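Local coordinates for beta-phenylalanine aminotransferase (PDB 4AO9), which probably catalyses the pyridoxal-5'-phosphate-dependent transfer of the amino group of beta-phenylalanine to a keto-acid acceptor, as a class-III aminotransferase, at residues R211-I214 with E215-G218; A245-E248 with S249-V253. All blocks are in the same frame, centred on the assembly; numbering follows the deposited sequence.

Interaction 1: R211-I214 with E215-G218; sequences RAQI and ERHG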
ATOM      1  N   ARG A 211      -6.189  26.899  18.212  1.00 12.08           N
ATOM      2  CA  ARG A 211      -7.352  27.031  19.094  1.00 12.67           C
ATOM      3  C   ARG A 211      -8.450  27.844  18.425  1.00 12.30           C
ATOM      4  O   ARG A 211      -9.604  27.436  18.408  1.00 12.67           O
ATOM      5  CB  ARG A 211      -6.973  27.702  20.419  1.00 13.34           C
ATOM      6  CG  ARG A 211      -6.093  26.860  21.317  1.00 15.94           C
ATOM      7  CD  ARG A 211      -5.973  27.508  22.701  1.00 18.05           C
ATOM      8  NE  ARG A 211      -5.043  26.793  23.573  1.00 19.84           N
ATOM      9  CZ  ARG A 211      -5.371  25.763  24.351  1.00 20.30           C
ATOM     10  NH1 ARG A 211      -6.615  25.303  24.374  1.00 20.88           N
ATOM     11  NH2 ARG A 211      -4.444  25.191  25.106  1.00 21.53           N
ATOM     12  N   ALA A 212      -8.079  28.990  17.861  1.00 12.65           N
ATOM     13  CA  ALA A 212      -9.065  29.899  17.270  1.00 12.47           C
ATOM     14  C   ALA A 212      -9.790  29.285  16.080  1.00 12.12           C
ATOM     15  O   ALA A 212     -11.015  29.368  15.970  1.00 12.20           O
ATOM     16  CB  ALA A 212      -8.406  31.224  16.862  1.00 12.94           C
ATOM     17  N   GLN A 213      -9.030  28.671  15.181  1.00 11.83           N
ATOM     18  CA  GLN A 213      -9.629  28.122  13.975  1.00 11.93           C
ATOM     19  C   GLN A 213     -10.387  26.823  14.211  1.00 11.14           C
ATOM     20  O   GLN A 213     -11.436  26.603  13.602  1.00 10.96           O
ATOM     21  CB  GLN A 213      -8.588  27.974  12.873  1.00 12.48           C
ATOM     22  CG  GLN A 213      -8.048  29.328  12.385  1.00 15.33           C
ATOM     23  CD  GLN A 213      -9.143  30.345  12.084  1.00 20.19           C
ATOM     24  OE1 GLN A 213     -10.052  30.078  11.299  1.00 21.66           O
ATOM     25  NE2 GLN A 213      -9.057  31.517  12.712  1.00 22.63           N
ATOM     26  N   ILE A 214      -9.891  25.980  15.114  1.00 10.55           N
ATOM     27  CA  ILE A 214     -10.635  24.769  15.473  1.00 10.42           C
ATOM     28  C   ILE A 214     -11.968  25.117  16.155  1.00 10.72           C
ATOM     29  O   ILE A 214     -13.012  24.572  15.804  1.00 10.81           O
ATOM     30  CB  ILE A 214      -9.797  23.777  16.296  1.00  9.87           C
ATOM     31  CG1 ILE A 214      -8.648  23.233  15.430  1.00 10.19           C
ATOM     32  CG2 ILE A 214     -10.671  22.629  16.822  1.00 10.53           C
ATOM     33  CD1 ILE A 214      -7.556  22.534  16.220  1.00  9.49           C
ATOM     34  N   GLU A 215     -11.937  26.054  17.103  1.00 10.90           N
ATOM     35  CA  GLU A 215     -13.175  26.493  17.765  1.00 12.22           C
ATOM     36  C   GLU A 215     -14.138  27.166  16.777  1.00 11.96           C
ATOM     37  O   GLU A 215     -15.347  26.899  16.791  1.00 12.27           O
ATOM     38  CB  GLU A 215     -12.869  27.429  18.943  1.00 12.87           C
ATOM     39  CG  GLU A 215     -12.157  26.757  20.115  1.00 18.09           C
ATOM     40  CD  GLU A 215     -11.721  27.753  21.182  1.00 22.79           C
ATOM     41  OE1 GLU A 215     -12.512  28.665  21.506  1.00 27.71           O
ATOM     42  OE2 GLU A 215     -10.593  27.621  21.703  1.00 26.08           O
ATOM     43  N   ARG A 216     -13.591  28.015  15.904  1.00 11.72           N
ATOM     44  CA  ARG A 216     -14.413  28.733  14.926  1.00 12.40           C
ATOM     45  C   ARG A 216     -15.173  27.784  13.997  1.00 11.62           C
ATOM     46  O   ARG A 216     -16.334  28.023  13.677  1.00 11.42           O
ATOM     47  CB  ARG A 216     -13.546  29.682  14.099  1.00 13.30           C
ATOM     48  CG  ARG A 216     -14.298  30.471  13.029  1.00 15.92           C
ATOM     49  CD  ARG A 216     -13.318  31.365  12.268  1.00 21.19           C
ATOM     50  NE  ARG A 216     -13.909  31.915  11.051  1.00 25.71           N
ATOM     51  CZ  ARG A 216     -13.290  31.993   9.872  1.00 27.27           C
ATOM     52  NH1 ARG A 216     -12.048  31.540   9.721  1.00 26.99           N
ATOM     53  NH2 ARG A 216     -13.922  32.517   8.828  1.00 29.11           N
ATOM     54  N   HIS A 217     -14.512  26.708  13.575  1.00 10.81           N
ATOM     55  CA  HIS A 217     -15.124  25.751  12.657  1.00 10.86           C
ATOM     56  C   HIS A 217     -15.584  24.485  13.371  1.00 10.07           C
ATOM     57  O   HIS A 217     -15.804  23.453  12.717  1.00  9.63           O
ATOM     58  CB  HIS A 217     -14.131  25.328  11.570  1.00 11.50           C
ATOM     59  CG  HIS A 217     -13.625  26.447  10.717  1.00 14.16           C
ATOM     60  ND1 HIS A 217     -12.510  27.186  11.052  1.00 15.45           N
ATOM     61  CD2 HIS A 217     -14.040  26.912   9.515  1.00 17.05           C
ATOM     62  CE1 HIS A 217     -12.271  28.073  10.104  1.00 16.67           C
ATOM     63  NE2 HIS A 217     -13.190  27.935   9.164  1.00 18.69           N
ATOM     64  N   GLY A 218     -15.730  24.555  14.695  1.00  9.73           N
ATOM     65  CA  GLY A 218     -15.946  23.368  15.522  1.00  9.51           C
ATOM     66  C   GLY A 218     -16.869  22.282  14.986  1.00  8.29           C
ATOM     67  O   GLY A 218     -16.455  21.123  14.836  1.00  8.25           O
TER

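Interaction 2: A245-E248 with S249-V253; sequences ALRE and SATQV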
ATOM      1  N   ALA A 245      -2.782  22.132  22.872  1.00 12.63           N
ATOM      2  CA  ALA A 245      -3.870  22.940  22.321  1.00 12.05           C
ATOM      3  C   ALA A 245      -4.709  22.125  21.336  1.00 11.30           C
ATOM      4  O   ALA A 245      -5.931  22.255  21.309  1.00 11.63           O
ATOM      5  CB  ALA A 245      -3.338  24.210  21.667  1.00 12.97           C
ATOM      6  N   LEU A 246      -4.059  21.269  20.545  1.00 11.04           N
ATOM      7  CA  LEU A 246      -4.794  20.412  19.610  1.00  9.99           C
ATOM      8  C   LEU A 246      -5.688  19.399  20.329  1.00  9.89           C
ATOM      9  O   LEU A 246      -6.843  19.204  19.955  1.00  9.56           O
ATOM     10  CB  LEU A 246      -3.816  19.681  18.678  1.00  9.46           C
ATOM     11  CG  LEU A 246      -2.915  20.562  17.813  1.00  9.82           C
ATOM     12  CD1 LEU A 246      -2.186  19.693  16.796  1.00  8.96           C
ATOM     13  CD2 LEU A 246      -3.668  21.703  17.117  1.00 10.15           C
ATOM     14  N   ARG A 247      -5.148  18.755  21.360  1.00 10.26           N
ATOM     15  CA  ARG A 247      -5.907  17.798  22.143  1.00 10.10           C
ATOM     16  C   ARG A 247      -7.104  18.481  22.802  1.00 10.04           C
ATOM     17  O   ARG A 247      -8.237  17.993  22.716  1.00 10.92           O
ATOM     18  CB  ARG A 247      -4.996  17.104  23.180  1.00 10.08           C
ATOM     19  CG  ARG A 247      -5.718  16.204  24.198  1.00 10.16           C
ATOM     20  CD  ARG A 247      -6.265  14.906  23.580  1.00  9.81           C
ATOM     21  NE  ARG A 247      -7.527  15.125  22.863  1.00  8.78           N
ATOM     22  CZ  ARG A 247      -8.135  14.217  22.103  1.00  9.35           C
ATOM     23  NH1 ARG A 247      -7.599  13.010  21.918  1.00 10.96           N
ATOM     24  NH2 ARG A 247      -9.280  14.527  21.498  1.00  9.70           N
ATOM     25  N   GLU A 248      -6.855  19.633  23.427  1.00 10.35           N
ATOM     26  CA  GLU A 248      -7.931  20.339  24.110  1.00 11.07           C
ATOM     27  C   GLU A 248      -9.018  20.830  23.156  1.00 10.72           C
ATOM     28  O   GLU A 248     -10.209  20.680  23.439  1.00 10.66           O
ATOM     29  CB  GLU A 248      -7.375  21.493  24.934  1.00 11.95           C
ATOM     30  CG  GLU A 248      -6.633  21.013  26.167  1.00 14.99           C
ATOM     31  CD  GLU A 248      -5.904  22.118  26.921  1.00 17.97           C
ATOM     32  OE1 GLU A 248      -6.046  23.313  26.566  1.00 20.27           O
ATOM     33  OE2 GLU A 248      -5.171  21.770  27.875  1.00 20.12           O
ATOM     34  N   SER A 249      -8.592  21.416  22.038  1.00 10.87           N
ATOM     35  CA  SER A 249      -9.523  21.962  21.047  1.00 11.61           C
ATOM     36  C   SER A 249     -10.357  20.854  20.386  1.00 10.36           C
ATOM     37  O   SER A 249     -11.572  20.995  20.240  1.00 10.62           O
ATOM     38  CB  SER A 249      -8.764  22.779  19.997  1.00 12.06           C
ATOM     39  OG  SER A 249      -8.082  23.870  20.604  1.00 15.53           O
ATOM     40  N   ALA A 250      -9.706  19.749  20.014  1.00 10.07           N
ATOM     41  CA  ALA A 250     -10.418  18.621  19.433  1.00  9.49           C
ATOM     42  C   ALA A 250     -11.484  18.101  20.397  1.00  9.22           C
ATOM     43  O   ALA A 250     -12.631  17.910  20.021  1.00  8.81           O
ATOM     44  CB  ALA A 250      -9.452  17.508  19.040  1.00  9.52           C
ATOM     45  N   THR A 251     -11.105  17.903  21.656  1.00  9.36           N
ATOM     46  CA  THR A 251     -12.080  17.469  22.656  1.00  9.98           C
ATOM     47  C   THR A 251     -13.231  18.461  22.805  1.00 10.12           C
ATOM     48  O   THR A 251     -14.392  18.063  22.844  1.00 10.20           O
ATOM     49  CB  THR A 251     -11.390  17.218  23.997  1.00  9.87           C
ATOM     50  OG1 THR A 251     -10.429  16.162  23.811  1.00 11.14           O
ATOM     51  CG2 THR A 251     -12.383  16.796  25.059  1.00 11.46           C
ATOM     52  N   GLN A 252     -12.901  19.747  22.864  1.00 10.19           N
ATOM     53  CA  GLN A 252     -13.930  20.773  23.041  1.00 11.10           C
ATOM     54  C   GLN A 252     -14.985  20.753  21.940  1.00 10.68           C
ATOM     55  O   GLN A 252     -16.184  20.896  22.225  1.00 11.84           O
ATOM     56  CB  GLN A 252     -13.306  22.164  23.119  1.00 11.10           C
ATOM     57  CG  GLN A 252     -14.340  23.270  23.385  1.00 15.75           C
ATOM     58  CD  GLN A 252     -13.758  24.676  23.375  1.00 20.80           C
ATOM     59  OE1 GLN A 252     -14.274  25.563  22.689  1.00 24.39           O
ATOM     60  NE2 GLN A 252     -12.691  24.891  24.140  1.00 21.83           N
ATOM     61  N   VAL A 253     -14.547  20.575  20.692  1.00 10.14           N
ATOM     62  CA  VAL A 253     -15.484  20.685  19.563  1.00  9.62           C
ATOM     63  C   VAL A 253     -16.093  19.348  19.125  1.00  9.52           C
ATOM     64  O   VAL A 253     -17.026  19.343  18.317  1.00 10.15           O
ATOM     65  CB  VAL A 253     -14.856  21.420  18.343  1.00  9.02           C
ATOM     66  CG1 VAL A 253     -14.262  22.772  18.758  1.00  9.93           C
ATOM     67  CG2 VAL A 253     -13.800  20.541  17.659  1.00  9.02           C
TER

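Interaction 1: R211-I214 with E215-G218
Q213 sends both its backbone carbonyl and its side-chain amide to the residues one turn on, R216 and H217. Its chain starts beside the backbone N and folds over at CG (chi2 -48°), which brings the amide alongside the extended R216. There OE1 takes a hydrogen bond from R216 NH1 at 2.9 Å: NH1 sits in the carbonyl plane, on a lone pair of OE1, and OE1 lies near the guanidinium plane, although the two planes themselves stand 70° apart. H217, the first residue to leave helical geometry, turns its ring edge the same way. Its ND1 donates to Q213 O at 2.8 Å with the acceptor almost in the ring plane, while H217 N reaches the same oxygen from the opposite face at 3.1 Å. NE2 of H217 lies over one face of the R216 guanidinium, displaced toward its rim, 3.8 Å above the plane. With an alanine here, Q213 O would probably keep the backbone N-H of that residue but lose the ring N-H, and the R216 guanidinium would lose the ring over its face. On another side of the helix, E215 packs its CG against R211 O at 3.1 Å, whereas the R211 guanidinium leads off to a salt bridge with E248. The H217 ring thus adds a second N-H to a carbonyl of the last turn, and the Q213 amide holds R216 alongside.

Interaction 2: A245-E248 with S249-V253
R247 curls back over the next turn of its own helix, its guanidinium coming near the hydroxyl of T251 and the methyl of A250. The chain leaves with CG anti to the backbone N (chi1 172°) and then bends at both chi2 and chi3, which returns the charged end toward the C-terminal half of the segment. T251 OG1 lies 3.1 Å from R247 NH2, approached at a slant, and NH2 is 3.9 Å from A250 CB. The firmer partners of this arginine lie elsewhere: NH1 forms a salt bridge with D281 and a hydrogen bond with R279 O.

S249 spends its hydroxyl on the main chain. Its OG, beside its own backbone N (chi1 -61°), donates to A245 O at 2.8 Å, and S249 N reaches that carbonyl at 2.9 Å. The two donors come from opposite faces of the carbonyl plane, each tilted by about 30°, so one oxygen is gripped twice and the hydroxyl of a buried serine is satisfied within its helix. T251 N bonds to R247 O at 3.1 Å, while A250 N and Q252 N extend the i to i+4 ladder to L246 O and E248 O. E248 runs toward helix 207-216 and divides its carboxylate: OE1 meets R211 of that helix in a salt bridge and OE2 accepts from Q244 within its own helix.

L246 and R247 also rest on L257 of strand 256-260, placing this helix against the central sheet. Polar groups are thus shared out by kind: the main chain absorbs the buried serine hydroxyl, whereas R247 NH1 and E248 OE1 carry ionic links to parts of the fold outside this helix.

Overall arrangement
Followed from the N terminus, interaction 1 comes first, at the end of helix 207-216, and interaction 2 follows on helix 240-253. Each joins adjoining segments and closes just a helical turn, so neither encloses a longer loop; they stand in series, without nesting or crossing. Between them the chain passes through strand 221-226, and helix 240-253 then leads on to strand 256-260. The centres of the two interactions are about 9 Å apart. The two helices lie side by side, E215 meeting Q252, and just past the helix end G218 touches V253. Side chains of both reach the seven-stranded sheet of the class-III aminotransferase fold: I214 on strand 221-226, L246 and R247 on strand 256-260.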